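Local coordinates for periplasmic cell division protein (SufI) (Aquifex aeolicus, PDB 6SYY), which binds copper ions and probably works as a multicopper oxidase of the laccase type, coupling substrate oxidation to the reduction of dioxygen at a trinuclear copper cluster, at residues A[272-277]-A[301-306]; A[288-293]-A[470-475]. One frame throughout, in Å; residues are numbered along the deposited sequence.

Contact 1. Residues A[272-277]-A[301-306]; sequences MRFWVI and IDILVD
The indole of Trp275 meets the facing strand at its edge: CE3 lies 3.3 Å from Leu304 O, which sits in the ring plane, while CZ3 approaches Asp306 CB obliquely. Trp275 CG stands anti to the carbonyl carbon (chi1 -65°), and the indole and Asp306 lie side by side, pointing the same way, with ring and carboxylate planes 50° apart. Phe274 comes in obliquely on the other face of the sheet, CD1 3.9 Å from Ile303 CD1, and its CB rests 3.2 Å from Leu304 O; Met272 O lies in plane at the edge of the Phe274 ring. The guanidinium of Arg273 passes the CB of Asp306 at its edge, but its salt bridge is to Asp309, and Asp306 pairs instead with Arg308.

Three backbone bonds join the strands. Trp275 and Leu304 form an antiparallel hydrogen-bonded pair, Trp275 N to Leu304 O 3.0 Å and Leu304 N to Trp275 O 2.8 Å, and Ile277 N reaches Asp302 O at 2.8 Å. Val276 and Ile303 form the adjacent non-hydrogen-bonded pair. Beyond Trp275, Ile277 sets CG2 3.7 Å from Leu304 CG, the two side chains crossing at about a right angle. On the Phe274 side, Val276 CG1 meets Ile301 CG2, and Ile293 closes over this apolar cluster. Antiparallel strand pairing of this kind builds the sheets of the cupredoxin-like beta-sandwich domains of multicopper oxidases.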
loop_
_atom_site.group_PDB
_atom_site.type_symbol
_atom_site.label_atom_id
_atom_site.label_comp_id
_atom_site.label_asym_id
_atom_site.label_seq_id
_atom_site.Cartn_x
_atom_site.Cartn_y
_atom_site.Cartn_z
ATOM N N MET A 272 21.552 11.810 -0.659
ATOM C CA MET A 272 21.311 12.229 0.713
ATOM C C MET A 272 20.865 11.043 1.561
ATOM O O MET A 272 20.192 10.125 1.084
ATOM C CB MET A 272 20.257 13.337 0.761
ATOM C CG MET A 272 19.993 13.880 2.154
ATOM S SD MET A 272 18.856 15.267 2.129
ATOM C CE MET A 272 19.760 16.369 1.067
ATOM N N ARG A 273 21.259 11.060 2.830
ATOM C CA ARG A 273 20.794 10.049 3.764
ATOM C C ARG A 273 19.365 10.334 4.216
ATOM O O ARG A 273 18.900 11.479 4.216
ATOM C CB ARG A 273 21.715 9.971 4.983
ATOM C CG ARG A 273 21.887 11.272 5.771
ATOM C CD ARG A 273 22.202 10.935 7.223
ATOM N NE ARG A 273 22.876 11.979 7.993
ATOM C CZ ARG A 273 22.321 13.130 8.355
ATOM N NH1 ARG A 273 21.086 13.425 7.983
ATOM N NH2 ARG A 273 23.005 13.998 9.081
ATOM N N PHE A 274 18.670 9.269 4.597
ATOM C CA PHE A 274 17.363 9.359 5.234
ATOM C C PHE A 274 17.133 8.053 5.986
ATOM O O PHE A 274 17.951 7.130 5.923
ATOM C CB PHE A 274 16.251 9.662 4.220
ATOM C CG PHE A 274 16.137 8.659 3.112
ATOM C CD1 PHE A 274 15.134 7.703 3.127
ATOM C CD2 PHE A 274 17.019 8.683 2.040
ATOM C CE1 PHE A 274 15.014 6.778 2.104
ATOM C CE2 PHE A 274 16.906 7.761 1.010
ATOM C CZ PHE A 274 15.901 6.806 1.045
ATOM N N TRP A 275 16.018 7.982 6.711
ATOM C CA TRP A 275 15.769 6.880 7.631
ATOM C C TRP A 275 14.416 6.240 7.370
ATOM O O TRP A 275 13.396 6.932 7.334
ATOM C CB TRP A 275 15.826 7.354 9.081
ATOM C CG TRP A 275 17.167 7.836 9.497
ATOM C CD1 TRP A 275 18.114 7.132 10.176
ATOM C CD2 TRP A 275 17.718 9.135 9.265
ATOM N NE1 TRP A 275 19.225 7.913 10.384
ATOM C CE2 TRP A 275 19.007 9.149 9.833
ATOM C CE3 TRP A 275 17.248 10.288 8.626
ATOM C CZ2 TRP A 275 19.830 10.267 9.787
ATOM C CZ3 TRP A 275 18.064 11.398 8.583
ATOM C CH2 TRP A 275 19.340 11.380 9.165
ATOM N N VAL A 276 14.413 4.920 7.206
ATOM C CA VAL A 276 13.169 4.163 7.253
ATOM C C VAL A 276 12.734 4.076 8.707
ATOM O O VAL A 276 13.495 3.620 9.568
ATOM C CB VAL A 276 13.345 2.765 6.647
ATOM C CG1 VAL A 276 12.055 1.962 6.778
ATOM C CG2 VAL A 276 13.776 2.865 5.199
ATOM N N ILE A 277 11.517 4.525 8.994
ATOM C CA ILE A 277 10.984 4.405 10.343
ATOM C C ILE A 277 9.763 3.502 10.425
ATOM O O ILE A 277 9.429 3.039 11.529
ATOM C CB ILE A 277 10.665 5.788 10.948
ATOM C CG1 ILE A 277 9.603 6.511 10.116
ATOM C CG2 ILE A 277 11.944 6.611 11.094
ATOM C CD1 ILE A 277 8.894 7.624 10.868
ATOM N N ILE A 301 6.181 2.768 2.897
ATOM C CA ILE A 301 7.423 3.024 3.619
ATOM C C ILE A 301 7.331 4.420 4.222
ATOM O O ILE A 301 7.149 5.404 3.495
ATOM C CB ILE A 301 8.652 2.901 2.703
ATOM C CG1 ILE A 301 8.590 1.614 1.879
ATOM C CG2 ILE A 301 9.941 2.943 3.521
ATOM C CD1 ILE A 301 8.637 0.343 2.711
ATOM N N ASP A 302 7.434 4.502 5.547
ATOM C CA ASP A 302 7.544 5.779 6.243
ATOM C C ASP A 302 9.017 6.129 6.412
ATOM O O ASP A 302 9.791 5.331 6.956
ATOM C CB ASP A 302 6.866 5.721 7.614
ATOM C CG ASP A 302 5.350 5.690 7.522
ATOM O OD1 ASP A 302 4.810 4.860 6.761
ATOM O OD2 ASP A 302 4.700 6.491 8.228
ATOM N N ILE A 303 9.404 7.316 5.948
ATOM C CA ILE A 303 10.786 7.761 6.052
ATOM C C ILE A 303 10.850 9.112 6.749
ATOM O O ILE A 303 9.900 9.900 6.716
ATOM C CB ILE A 303 11.491 7.847 4.679
ATOM C CG1 ILE A 303 10.828 8.913 3.800
ATOM C CG2 ILE A 303 11.529 6.472 4.009
ATOM C CD1 ILE A 303 11.621 9.265 2.551
ATOM N N LEU A 304 11.989 9.362 7.394
ATOM C CA LEU A 304 12.357 10.672 7.914
ATOM C C LEU A 304 13.485 11.229 7.060
ATOM O O LEU A 304 14.469 10.532 6.794
ATOM C CB LEU A 304 12.806 10.597 9.377
ATOM C CG LEU A 304 11.795 10.272 10.482
ATOM C CD1 LEU A 304 12.492 10.236 11.834
ATOM C CD2 LEU A 304 10.636 11.260 10.500
ATOM N N VAL A 305 13.335 12.474 6.622
ATOM C CA VAL A 305 14.347 13.162 5.831
ATOM C C VAL A 305 14.712 14.440 6.571
ATOM O O VAL A 305 13.835 15.261 6.868
ATOM C CB VAL A 305 13.859 13.470 4.408
ATOM C CG1 VAL A 305 14.970 14.114 3.600
ATOM C CG2 VAL A 305 13.379 12.203 3.730
ATOM N N ASP A 306 15.996 14.602 6.875
ATOM C CA ASP A 306 16.470 15.766 7.619
ATOM C C ASP A 306 17.011 16.765 6.604
ATOM O O ASP A 306 18.172 16.703 6.200
ATOM C CB ASP A 306 17.519 15.368 8.648
ATOM C CG ASP A 306 17.780 16.465 9.665
ATOM O OD1 ASP A 306 17.442 17.630 9.379
ATOM O OD2 ASP A 306 18.324 16.167 10.749
HETATM O O HOH W 1 18.373 13.468 5.491
#

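Contact 2. Residues A[288-293]-A[470-475]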
loop_
_atom_site.group_PDB
_atom_site.type_symbol
_atom_site.label_atom_id
_atom_site.label_comp_id
_atom_site.label_asym_id
_atom_site.label_seq_id
_atom_site.Cartn_x
_atom_site.Cartn_y
_atom_site.Cartn_z
ATOM N N LYS A 288 16.225 3.234 10.669
ATOM C CA LYS A 288 17.208 2.532 9.846
ATOM C C LYS A 288 17.707 3.496 8.779
ATOM O O LYS A 288 16.957 3.856 7.865
ATOM C CB LYS A 288 16.603 1.280 9.207
ATOM C CG LYS A 288 15.808 0.402 10.161
ATOM C CD LYS A 288 16.663 -0.158 11.286
ATOM C CE LYS A 288 15.812 -0.943 12.278
ATOM N NZ LYS A 288 16.634 -1.637 13.314
ATOM N N GLU A 289 18.967 3.913 8.894
ATOM C CA GLU A 289 19.538 4.861 7.946
ATOM C C GLU A 289 19.850 4.162 6.627
ATOM O O GLU A 289 20.489 3.106 6.606
ATOM C CB GLU A 289 20.802 5.506 8.517
ATOM C CG GLU A 289 21.417 6.539 7.587
ATOM C CD GLU A 289 22.579 7.291 8.206
ATOM O OE1 GLU A 289 22.741 7.253 9.444
ATOM O OE2 GLU A 289 23.332 7.927 7.443
ATOM N N VAL A 290 19.381 4.748 5.528
ATOM C CA VAL A 290 19.577 4.206 4.191
ATOM C C VAL A 290 19.874 5.364 3.250
ATOM O O VAL A 290 19.805 6.535 3.628
ATOM C CB VAL A 290 18.347 3.425 3.683
ATOM C CG1 VAL A 290 18.037 2.250 4.594
ATOM C CG2 VAL A 290 17.144 4.356 3.554
ATOM N N ASN A 291 20.210 5.020 2.007
ATOM C CA ASN A 291 20.282 6.001 0.933
ATOM C C ASN A 291 19.410 5.610 -0.254
ATOM O O ASN A 291 19.470 6.270 -1.299
ATOM C CB ASN A 291 21.737 6.229 0.495
ATOM C CG ASN A 291 22.462 4.942 0.144
ATOM O OD1 ASN A 291 21.914 4.062 -0.517
ATOM N ND2 ASN A 291 23.709 4.830 0.589
ATOM N N GLU A 292 18.601 4.558 -0.121
ATOM C CA GLU A 292 17.601 4.209 -1.120
ATOM C C GLU A 292 16.607 3.235 -0.505
ATOM O O GLU A 292 16.910 2.538 0.467
ATOM C CB GLU A 292 18.227 3.597 -2.381
ATOM C CG GLU A 292 18.963 2.299 -2.148
ATOM C CD GLU A 292 19.222 1.548 -3.436
ATOM O OE1 GLU A 292 18.462 0.604 -3.732
ATOM O OE2 GLU A 292 20.176 1.909 -4.157
ATOM N N ILE A 293 15.410 3.197 -1.088
ATOM C CA ILE A 293 14.366 2.265 -0.676
ATOM C C ILE A 293 13.667 1.722 -1.914
ATOM O O ILE A 293 13.421 2.451 -2.883
ATOM C CB ILE A 293 13.341 2.914 0.276
ATOM C CG1 ILE A 293 12.767 4.196 -0.335
ATOM C CG2 ILE A 293 13.963 3.178 1.635
ATOM C CD1 ILE A 293 11.565 4.718 0.409
ATOM N N LEU A 470 18.200 -9.195 4.018
ATOM C CA LEU A 470 17.016 -8.366 4.174
ATOM C C LEU A 470 17.370 -6.902 3.949
ATOM O O LEU A 470 18.470 -6.448 4.277
ATOM C CB LEU A 470 16.410 -8.561 5.566
ATOM C CG LEU A 470 15.241 -9.535 5.715
ATOM C CD1 LEU A 470 15.518 -10.836 4.995
ATOM C CD2 LEU A 470 14.963 -9.795 7.185
ATOM N N ARG A 471 16.441 -6.166 3.363
ATOM C CA ARG A 471 16.585 -4.730 3.200
ATOM C C ARG A 471 15.799 -4.022 4.294
ATOM O O ARG A 471 14.925 -4.612 4.936
ATOM C CB ARG A 471 16.111 -4.302 1.810
ATOM C CG ARG A 471 16.711 -5.176 0.716
ATOM C CD ARG A 471 16.287 -4.753 -0.676
ATOM N NE ARG A 471 15.022 -5.350 -1.091
ATOM C CZ ARG A 471 14.907 -6.530 -1.696
ATOM N NH1 ARG A 471 15.980 -7.263 -1.952
ATOM N NH2 ARG A 471 13.711 -6.979 -2.047
ATOM N N ALA A 472 16.147 -2.751 4.528
ATOM C CA ALA A 472 15.498 -1.995 5.597
ATOM C C ALA A 472 13.987 -2.023 5.441
ATOM O O ALA A 472 13.250 -2.123 6.428
ATOM C CB ALA A 472 16.003 -0.554 5.609
ATOM N N THR A 473 13.511 -1.961 4.199
ATOM C CA THR A 473 12.084 -2.023 3.921
ATOM C C THR A 473 11.496 -3.412 4.139
ATOM O O THR A 473 10.271 -3.556 4.083
ATOM C CB THR A 473 11.818 -1.564 2.488
ATOM O OG1 THR A 473 12.591 -2.357 1.576
ATOM C CG2 THR A 473 12.201 -0.100 2.329
ATOM N N ASP A 474 12.324 -4.430 4.379
ATOM C CA ASP A 474 11.838 -5.770 4.692
ATOM C C ASP A 474 11.589 -5.983 6.178
ATOM O O ASP A 474 11.067 -7.036 6.557
ATOM C CB ASP A 474 12.832 -6.839 4.215
ATOM C CG ASP A 474 12.828 -7.022 2.712
ATOM O OD1 ASP A 474 11.753 -6.871 2.096
ATOM O OD2 ASP A 474 13.902 -7.335 2.152
ATOM N N LEU A 475 11.954 -5.025 7.022
ATOM C CA LEU A 475 11.910 -5.211 8.461
ATOM C C LEU A 475 10.516 -4.913 9.008
ATOM O O LEU A 475 9.612 -4.476 8.293
ATOM C CB LEU A 475 12.953 -4.324 9.140
ATOM C CG LEU A 475 14.384 -4.522 8.639
ATOM C CD1 LEU A 475 15.330 -3.528 9.284
ATOM C CD2 LEU A 475 14.849 -5.949 8.897
#
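Apolar contacts alone join residues 288-293 to residues 470-475, and centre on the methyl group of Ala472. Its CB lies 3.6 Å from Val290 CG1 and 4.1 Å from Lys288 CB, pressing against two alternate residues of one strand. Val290 CG1 stands anti to the carbonyl carbon (chi1 -60°), and this branch does the touching. One residue further on, Thr473 offers its methyl rather than its hydroxyl: CG2 is 3.8 Å from Ile293 CG2 and equally near Ile293 CB, the side chains crossing at about a right angle.

The aliphatic part of a charged side chain makes the third contact. Lys288 bends at chi2 (-62°), and its CG, CD and CE all lie close to Leu475 CD1, the nearest being CE at 4.0 Å. The two cross at about a right angle, and Lys288 NZ is hydrogen-bonded to Thr286.

Polar bonds hold the loop itself. Arg471 N donates to Asp474 OD2 over 3.0 Å in a nearly straight bond (173°), while Asp474 N returns to Arg471 O at 2.7 Å, so a side-chain and a backbone bond tie the two residues across the short 3-10 segment 472-474. Asp474 also forms a salt bridge with Arg465. A loop of one cupredoxin-like domain thus packs Ala472, Thr473 and Leu475 against the end of strand 282-290 and Ile293 of another, an interdomain contact of the multicopper oxidase fold.

How the contacts relate
Two neighbouring strands connect the contacts: 270-279, which supplies residues 272-277, pairs with 282-290, which runs into contact 2, through bonds such as Phe274 O to Val290 N and Val276 N to Lys288 O. Contact 1 is largely buried and belongs to the interior of one domain, where backbone bonds set the register and side chains fill both faces. Contact 2 is smaller and partly buried; there methyl and methylene groups meet without polar links across the boundary, and the polar bonds stay within the loop. Ile293 belongs to both settings, touching Thr473 as well as Ile301 and Ile303, so the apolar packing of contact 1 runs on, through this residue, into the contact between domains.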